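Local coordinates for periplasmic binding protein (Thermotoga lettingae TMO, PDB 4RY8), which binds the sugar 5-methylthioribose and is probably the periplasmic solute-binding component of a transporter for it, at residues Ala74-His79 with Arg260-Ala265; Ser126-Val131 with Lys226-Asp231; Ala137-Val142 with Lys155-Ile160. All coordinates share one frame; numbering follows the deposited sequence.

Contact 1: residues Ala74-His79 with Arg260-Ala265; sequences AIIIDH and RLAVRA. With SR1 (5-S-methyl-5-thio-alpha-D-ribofuranose), chain G.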
# COMPACT_ATOMS: atom_id res chain seq x y z
N ALA C 74 -11.93 29.01 -11.70
CA ALA C 74 -11.33 28.08 -10.75
C ALA C 74 -9.83 28.19 -10.70
O ALA C 74 -9.20 28.59 -11.68
CB ALA C 74 -11.73 26.65 -11.11
N ILE C 75 -9.26 27.83 -9.55
CA ILE C 75 -7.83 27.69 -9.37
C ILE C 75 -7.40 26.24 -9.05
O ILE C 75 -7.93 25.59 -8.13
CB ILE C 75 -7.36 28.65 -8.26
CG1 ILE C 75 -7.84 30.06 -8.56
CG2 ILE C 75 -5.84 28.66 -8.16
CD1 ILE C 75 -7.59 31.06 -7.45
N ILE C 76 -6.42 25.73 -9.80
CA ILE C 76 -5.70 24.55 -9.40
C ILE C 76 -4.44 24.98 -8.62
O ILE C 76 -3.58 25.72 -9.12
CB ILE C 76 -5.29 23.70 -10.60
CG1 ILE C 76 -6.53 23.42 -11.46
CG2 ILE C 76 -4.65 22.39 -10.16
CD1 ILE C 76 -6.20 23.13 -12.90
N ILE C 77 -4.36 24.54 -7.38
CA ILE C 77 -3.16 24.70 -6.60
C ILE C 77 -2.29 23.43 -6.61
O ILE C 77 -2.66 22.36 -6.09
CB ILE C 77 -3.47 25.17 -5.20
CG1 ILE C 77 -4.30 26.45 -5.31
CG2 ILE C 77 -2.17 25.42 -4.46
CD1 ILE C 77 -4.66 27.04 -3.99
N ASP C 78 -1.11 23.59 -7.20
CA ASP C 78 -0.18 22.53 -7.42
C ASP C 78 1.03 22.65 -6.49
O ASP C 78 1.83 23.55 -6.66
CB ASP C 78 0.27 22.67 -8.86
CG ASP C 78 0.89 21.45 -9.37
OD1 ASP C 78 1.85 21.02 -8.72
OD2 ASP C 78 0.39 20.92 -10.41
N HIS C 79 1.17 21.70 -5.58
CA HIS C 79 2.14 21.72 -4.51
C HIS C 79 1.88 22.93 -3.59
O HIS C 79 0.73 23.38 -3.47
CB HIS C 79 3.57 21.64 -5.03
CG HIS C 79 3.88 20.35 -5.70
ND1 HIS C 79 3.14 19.88 -6.76
CD2 HIS C 79 4.83 19.42 -5.46
CE1 HIS C 79 3.62 18.72 -7.15
NE2 HIS C 79 4.65 18.41 -6.38
N ARG C 260 -3.99 16.26 -17.23
CA ARG C 260 -5.32 16.24 -17.78
C ARG C 260 -6.37 16.15 -16.69
O ARG C 260 -7.29 16.97 -16.66
CB ARG C 260 -5.49 15.10 -18.81
CG ARG C 260 -4.71 15.35 -20.10
CD ARG C 260 -4.67 14.14 -21.01
NE ARG C 260 -6.00 13.81 -21.49
CZ ARG C 260 -6.63 14.40 -22.49
NH1 ARG C 260 -6.06 15.40 -23.18
NH2 ARG C 260 -7.85 13.99 -22.83
N LEU C 261 -6.24 15.20 -15.78
CA LEU C 261 -7.18 15.04 -14.68
C LEU C 261 -7.40 16.36 -13.90
O LEU C 261 -8.53 16.72 -13.53
CB LEU C 261 -6.71 13.92 -13.72
CG LEU C 261 -7.50 13.81 -12.40
CD1 LEU C 261 -8.99 13.63 -12.66
CD2 LEU C 261 -6.99 12.67 -11.53
N ALA C 262 -6.32 17.06 -13.64
CA ALA C 262 -6.43 18.27 -12.82
C ALA C 262 -7.29 19.31 -13.51
O ALA C 262 -8.07 19.98 -12.84
CB ALA C 262 -5.04 18.84 -12.49
N VAL C 263 -7.19 19.41 -14.84
CA VAL C 263 -7.98 20.38 -15.57
C VAL C 263 -9.43 19.94 -15.62
O VAL C 263 -10.33 20.77 -15.42
CB VAL C 263 -7.41 20.65 -16.97
CG1 VAL C 263 -8.39 21.40 -17.87
CG2 VAL C 263 -6.10 21.42 -16.82
N ARG C 264 -9.64 18.64 -15.88
CA ARG C 264 -10.98 18.06 -15.92
C ARG C 264 -11.71 18.29 -14.65
O ARG C 264 -12.89 18.57 -14.70
CB ARG C 264 -10.96 16.54 -16.10
CG ARG C 264 -11.12 16.10 -17.51
CD ARG C 264 -11.78 14.73 -17.62
NE ARG C 264 -11.17 13.67 -16.80
CZ ARG C 264 -9.95 13.18 -16.99
NH1 ARG C 264 -9.14 13.65 -17.93
NH2 ARG C 264 -9.55 12.18 -16.24
N ALA C 265 -11.02 18.10 -13.52
CA ALA C 265 -11.62 18.31 -12.20
C ALA C 265 -12.06 19.74 -12.04
O ALA C 265 -13.17 20.02 -11.57
CB ALA C 265 -10.65 17.93 -11.08
CS SR1 G . 9.33 18.39 -5.31
S SR1 G . 7.90 17.36 -5.09
C5 SR1 G . 8.32 16.24 -6.45
C4 SR1 G . 7.27 15.14 -6.60
O4 SR1 G . 6.06 15.79 -6.82
C1 SR1 G . 5.29 15.13 -7.84
O1 SR1 G . 4.13 14.65 -7.25
C2 SR1 G . 6.10 13.98 -8.43
O2 SR1 G . 5.61 12.64 -8.20
C3 SR1 G . 7.45 14.21 -7.80
O3 SR1 G . 8.03 12.97 -7.39

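Contact 2: residues Ser126-Val131 with Lys226-Asp231; sequences SKQLAV and KVYSVD. With SR1 (5-S-methyl-5-thio-alpha-D-ribofuranose), chain G.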
# COMPACT_ATOMS: atom_id res chain seq x y z
N SER C 126 9.62 1.37 -1.32
CA SER C 126 10.46 1.00 -0.18
C SER C 126 10.49 -0.54 0.09
O SER C 126 11.57 -1.09 0.33
CB SER C 126 10.12 1.82 1.14
OG SER C 126 9.97 3.19 0.86
N LYS C 127 9.33 -1.20 0.03
CA LYS C 127 9.24 -2.67 0.11
C LYS C 127 9.99 -3.37 -1.02
O LYS C 127 10.58 -4.41 -0.78
CB LYS C 127 7.79 -3.17 0.04
CG LYS C 127 7.73 -4.66 -0.37
CD LYS C 127 6.35 -5.22 -0.43
CE LYS C 127 5.69 -5.01 -1.76
NZ LYS C 127 4.24 -5.28 -1.67
N GLN C 128 9.99 -2.80 -2.23
CA GLN C 128 10.68 -3.43 -3.38
C GLN C 128 12.19 -3.48 -3.08
O GLN C 128 12.84 -4.47 -3.28
CB GLN C 128 10.42 -2.61 -4.63
CG GLN C 128 11.00 -3.20 -5.90
CD GLN C 128 10.17 -4.33 -6.37
OE1 GLN C 128 9.24 -4.75 -5.68
NE2 GLN C 128 10.47 -4.82 -7.56
N LEU C 129 12.72 -2.38 -2.52
CA LEU C 129 14.10 -2.37 -2.12
C LEU C 129 14.33 -3.46 -1.04
O LEU C 129 15.30 -4.21 -1.11
CB LEU C 129 14.49 -0.95 -1.60
CG LEU C 129 15.96 -0.72 -1.21
CD1 LEU C 129 16.25 0.76 -1.10
CD2 LEU C 129 16.31 -1.39 0.09
N ALA C 130 13.47 -3.51 -0.02
CA ALA C 130 13.64 -4.41 1.12
C ALA C 130 13.68 -5.84 0.72
O ALA C 130 14.59 -6.55 1.06
CB ALA C 130 12.51 -4.18 2.11
N VAL C 131 12.69 -6.25 -0.03
CA VAL C 131 12.62 -7.58 -0.59
C VAL C 131 13.81 -7.93 -1.56
O VAL C 131 14.34 -9.05 -1.51
CB VAL C 131 11.24 -7.76 -1.28
CG1 VAL C 131 11.19 -9.05 -2.09
CG2 VAL C 131 10.16 -7.75 -0.22
N LYS C 226 22.18 -0.41 -6.31
CA LYS C 226 20.88 -0.59 -6.93
C LYS C 226 20.04 0.60 -6.54
O LYS C 226 20.05 1.00 -5.39
CB LYS C 226 20.26 -1.92 -6.48
CG LYS C 226 20.91 -3.12 -7.13
CD LYS C 226 19.96 -4.30 -7.11
CE LYS C 226 20.66 -5.60 -7.42
NZ LYS C 226 19.65 -6.70 -7.46
N VAL C 227 19.38 1.22 -7.51
CA VAL C 227 18.65 2.45 -7.29
C VAL C 227 17.16 2.23 -7.48
O VAL C 227 16.77 1.62 -8.45
CB VAL C 227 19.13 3.58 -8.21
CG1 VAL C 227 18.42 4.90 -7.84
CG2 VAL C 227 20.64 3.72 -8.12
N TYR C 228 16.39 2.71 -6.52
CA TYR C 228 14.93 2.62 -6.48
C TYR C 228 14.43 4.06 -6.45
O TYR C 228 14.92 4.87 -5.65
CB TYR C 228 14.47 1.84 -5.21
CG TYR C 228 15.02 0.41 -5.24
CD1 TYR C 228 16.35 0.14 -4.91
CD2 TYR C 228 14.24 -0.66 -5.66
CE1 TYR C 228 16.87 -1.14 -4.97
CE2 TYR C 228 14.77 -1.94 -5.72
CZ TYR C 228 16.08 -2.17 -5.39
OH TYR C 228 16.61 -3.41 -5.45
N SER C 229 13.46 4.39 -7.31
CA SER C 229 12.92 5.74 -7.36
C SER C 229 11.39 5.78 -7.45
O SER C 229 10.69 4.77 -7.41
CB SER C 229 13.51 6.48 -8.54
OG SER C 229 12.99 5.86 -9.73
N VAL C 230 10.89 7.00 -7.53
CA VAL C 230 9.56 7.27 -7.88
C VAL C 230 9.57 8.04 -9.20
O VAL C 230 10.53 8.77 -9.51
CB VAL C 230 8.92 8.10 -6.74
CG1 VAL C 230 7.51 8.48 -7.01
CG2 VAL C 230 8.97 7.32 -5.47
N ASP C 231 8.43 7.98 -9.89
CA ASP C 231 8.15 8.70 -11.13
C ASP C 231 8.71 7.94 -12.32
O ASP C 231 9.66 7.18 -12.21
CB ASP C 231 8.62 10.17 -11.19
CG ASP C 231 8.10 10.99 -10.02
OD1 ASP C 231 6.91 10.87 -9.70
OD2 ASP C 231 8.91 11.75 -9.40
CS SR1 G . 9.33 18.39 -5.31
S SR1 G . 7.90 17.36 -5.09
C5 SR1 G . 8.32 16.24 -6.45
C4 SR1 G . 7.27 15.14 -6.60
O4 SR1 G . 6.06 15.79 -6.82
C1 SR1 G . 5.29 15.13 -7.84
O1 SR1 G . 4.13 14.65 -7.25
C2 SR1 G . 6.10 13.98 -8.43
O2 SR1 G . 5.61 12.64 -8.20
C3 SR1 G . 7.45 14.21 -7.80
O3 SR1 G . 8.03 12.97 -7.39

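Contact 3: residues Ala137-Val142 with Lys155-Ile160; sequences ANVIYV and KMWQII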
# COMPACT_ATOMS: atom_id res chain seq x y z
N ALA C 137 20.38 -4.08 3.81
CA ALA C 137 20.92 -3.09 2.90
C ALA C 137 21.38 -1.86 3.66
O ALA C 137 20.76 -1.50 4.65
CB ALA C 137 19.88 -2.63 1.90
N ASN C 138 22.38 -1.18 3.09
CA ASN C 138 22.86 0.14 3.55
C ASN C 138 22.42 1.26 2.57
O ASN C 138 23.04 1.50 1.54
CB ASN C 138 24.39 0.11 3.68
CG ASN C 138 24.89 -0.90 4.70
OD1 ASN C 138 25.91 -1.55 4.50
ND2 ASN C 138 24.19 -1.01 5.80
N VAL C 139 21.37 1.97 2.94
CA VAL C 139 20.65 2.81 2.01
C VAL C 139 21.02 4.25 2.16
O VAL C 139 20.97 4.80 3.31
CB VAL C 139 19.12 2.67 2.25
CG1 VAL C 139 18.34 3.53 1.26
CG2 VAL C 139 18.71 1.22 2.16
N ILE C 140 21.35 4.85 1.02
CA ILE C 140 21.37 6.33 0.82
C ILE C 140 19.99 6.81 0.42
O ILE C 140 19.48 6.48 -0.64
CB ILE C 140 22.44 6.80 -0.18
CG1 ILE C 140 23.84 6.39 0.38
CG2 ILE C 140 22.33 8.32 -0.44
CD1 ILE C 140 24.99 6.46 -0.58
N TYR C 141 19.36 7.57 1.30
CA TYR C 141 17.97 8.02 1.11
C TYR C 141 18.00 9.42 0.53
O TYR C 141 18.56 10.35 1.14
CB TYR C 141 17.30 8.07 2.47
CG TYR C 141 15.86 8.52 2.54
CD1 TYR C 141 14.89 8.08 1.63
CD2 TYR C 141 15.42 9.25 3.62
CE1 TYR C 141 13.59 8.47 1.76
CE2 TYR C 141 14.11 9.63 3.74
CZ TYR C 141 13.19 9.21 2.82
OH TYR C 141 11.90 9.55 3.00
N VAL C 142 17.34 9.62 -0.60
CA VAL C 142 17.32 10.94 -1.22
C VAL C 142 15.90 11.49 -1.21
O VAL C 142 14.99 11.03 -1.94
CB VAL C 142 17.87 10.95 -2.62
CG1 VAL C 142 18.21 12.38 -3.01
CG2 VAL C 142 19.06 10.01 -2.77
N LYS C 155 6.96 8.77 5.30
CA LYS C 155 6.34 7.98 6.36
C LYS C 155 6.41 6.50 6.11
O LYS C 155 6.57 5.68 7.01
CB LYS C 155 4.89 8.41 6.56
CG LYS C 155 4.68 9.80 7.16
CD LYS C 155 5.18 9.87 8.58
CE LYS C 155 4.61 11.06 9.33
NZ LYS C 155 5.13 11.13 10.73
N MET C 156 6.26 6.14 4.83
CA MET C 156 6.28 4.75 4.46
C MET C 156 7.68 4.21 4.49
O MET C 156 7.85 3.05 4.88
CB MET C 156 5.58 4.57 3.10
CG MET C 156 4.06 4.71 3.17
SD MET C 156 3.16 3.76 4.45
CE MET C 156 1.62 3.46 3.60
N TRP C 157 8.70 5.03 4.19
CA TRP C 157 10.08 4.63 4.40
C TRP C 157 10.37 4.31 5.86
O TRP C 157 11.00 3.30 6.18
CB TRP C 157 11.04 5.68 3.84
CG TRP C 157 12.53 5.60 4.21
CD1 TRP C 157 13.28 6.59 4.81
CD2 TRP C 157 13.43 4.52 3.94
NE1 TRP C 157 14.60 6.18 4.92
CE2 TRP C 157 14.71 4.91 4.40
CE3 TRP C 157 13.28 3.25 3.36
CZ2 TRP C 157 15.82 4.06 4.31
CZ3 TRP C 157 14.41 2.41 3.26
CH2 TRP C 157 15.64 2.82 3.71
N GLN C 158 9.92 5.16 6.76
CA GLN C 158 10.11 4.89 8.17
C GLN C 158 9.50 3.52 8.58
O GLN C 158 10.07 2.82 9.40
CB GLN C 158 9.51 6.03 8.99
CG GLN C 158 9.93 7.42 8.55
CD GLN C 158 11.46 7.63 8.51
OE1 GLN C 158 12.19 7.00 9.24
NE2 GLN C 158 11.93 8.47 7.60
N ILE C 159 8.35 3.13 7.97
CA ILE C 159 7.68 1.89 8.35
C ILE C 159 8.45 0.69 7.80
O ILE C 159 8.55 -0.34 8.48
CB ILE C 159 6.18 1.92 7.90
CG1 ILE C 159 5.27 2.22 9.10
CG2 ILE C 159 5.71 0.59 7.40
CD1 ILE C 159 5.55 3.52 9.80
N ILE C 160 8.96 0.82 6.59
CA ILE C 160 9.85 -0.21 6.06
C ILE C 160 11.07 -0.39 6.95
O ILE C 160 11.49 -1.52 7.19
CB ILE C 160 10.32 0.05 4.63
CG1 ILE C 160 9.41 -0.68 3.65
CG2 ILE C 160 11.74 -0.45 4.41
CD1 ILE C 160 7.96 -0.33 3.84

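Contact 1: residues Ala74-His79 with Arg260-Ala265
Ile76, on strand 74-78, and Ala262, on helix 255-270, point their CB atoms at each other, their CA atoms 7.2 Å apart. The strand belongs to the parallel sheet in one lobe of the periplasmic binding protein fold, and the helix packs against that sheet. The two branches of Ile76 touch different parts of the helix. CG2, anti to the backbone N, faces the methyl CB of Ala262 at 4.3 Å. The longer arm, with CG1 anti to the carbonyl carbon (chi1 -53°), runs on to CD1, which rests on the backbone of the helix, 3.7 Å from Ala262 O, and also meets CG2 of Val263 at 4.3 Å. Val263 turns its CB away from the strand, so it adds little beyond this flank. Helix 28-44 packs beside the pair, with Tyr33 on Ala262 and Ala37 on Val263, while Leu20 and Val100 from the adjoining strands border Ile76.

At the end of the same strand the chain turns to the ligand. The His79 ring uses both nitrogens. NE2 donates to the ring oxygen O4 of 5-methylthioribose at 3.0 Å in a nearly straight bond (170°). ND1 donates to Asp78 OD1 at 2.6 Å with a more bent angle of 140°, its acceptor tilted from the imidazole plane. The ligand sulfur S lies level with the imidazole, beside its rim, 3.7 Å from His79 CD2. A leucine in place of His79 would probably leave SR1 O4 without its donor and Asp78 OD1 without the imidazole N-H that meets it.

The chemistry is thus split: a small apolar contact, partly onto the helix backbone, joins sheet and helix, while at the strand's end the Asp78 carboxylate restrains the rotation of the imidazole and is likely to polarise it, directing its other N-H at the sugar.

Contact 2: residues Ser126-Val131 with Lys226-Asp231
The Tyr228 ring is covered on one face by the backbone of Leu129: CA sits 3.8 Å from the ring centroid and 16° off its normal, a CH-pi contact. Gln128 CG approaches the rim of the ring, close to its plane, 4.0 Å from Tyr228 CE2, and the Gln128 amide plane stands 70° to the ring. The Leu129 side chain crosses the tyrosine at about a right angle, with CG 3.8 Å from Tyr228 CD1; its CG is anti to the backbone N (chi1 -177°), which carries the branch along the ring from the CE2 side to the CD1 side. The hydroxyl end of Tyr228 is hydrogen-bonded to OD2 of Asp132, the last residue of helix 118-132.

Three residues beyond Tyr228, Asp231 holds the sugar with both carboxylate oxygens: SR1 O2 donates to OD1 at 2.7 Å and SR1 O3 to OD2 at 2.5 Å. OD2 has a second partner in the backbone N of Asp206.

In this alpha/beta lobe, helix 118-132 lies over one side of the mixed sheet, where Leu202 of strand 200-203 touches both Leu129 and Tyr228. On the other side of strand 226-230, Val227 meets helix 206-219.

Contact 3: residues Ala137-Val142 with Lys155-Ile160
Strand 137-142 packs against helix 148-163, the closest CA atoms being those of Tyr141 and Trp157, 9.2 Å apart. They are the first strand and the helix of a beta-alpha-beta unit that strand 167-173 completes beside strand 137-142, as expected in the Rossmann-like lobes of periplasmic binding proteins. The wide backbone gap is bridged by Trp157 from the helix meeting Val139 and Tyr141, two residues on the same side of the strand.

Trp157 extends with CG anti to the backbone N (chi1 168°), and the indole comes head-on to Val139, its six-membered ring leading. CH2 at the far end of the indole lies 3.7 Å from Val139 CG1. The five-membered ring meets Tyr141, and here the tyrosine and the indole lie alongside one another, running opposite ways. Their planes are 33° apart and the centroids 3.8 Å, an oblique aromatic pair. Each ring presents a face: CD1 of Trp157 stands over the centre of the tyrosine ring, while Tyr141 CD1 lies over the indole, toward its rim.

Trp157 NE1 is hydrogen-bonded to Glu169 OE1 on strand 167-173, which fixes the turn of the indole and ties the helix to the second strand of the unit. Tyr141 OH is hydrogen-bonded to both Asp154 OD1 and Asn143 ND2. On the outward side of the helix, Met156 and Ile159 pack against their counterparts in the second subunit. Within the aromatic pair, Trp157 CD1 lies 3.3 Å from both CZ and CE2 of Tyr141.

Contact 1 lies on the parallel sheet of one lobe and contacts 2 and 3 in the other lobe, on opposite sides of the chain's centre. The centre of contact 1 is 29 Å from that of contact 2 and 31 Å from that of contact 3, whereas the centres of contacts 2 and 3 are 9 Å apart and the two touch, with Ser126 CB 3.6 Å from Ile160 CG1. Both pack a helix on the mixed sheet, and helix 118-132 leads directly into strand 137-142. Along the chain, contact 3 is nested within contact 2, and contact 2 within contact 1. Contacts 1 and 2 both reach the sugar, through His79, just past strand 74-78, and Asp231, at the end of 226-231, which places the ligand between the lobes.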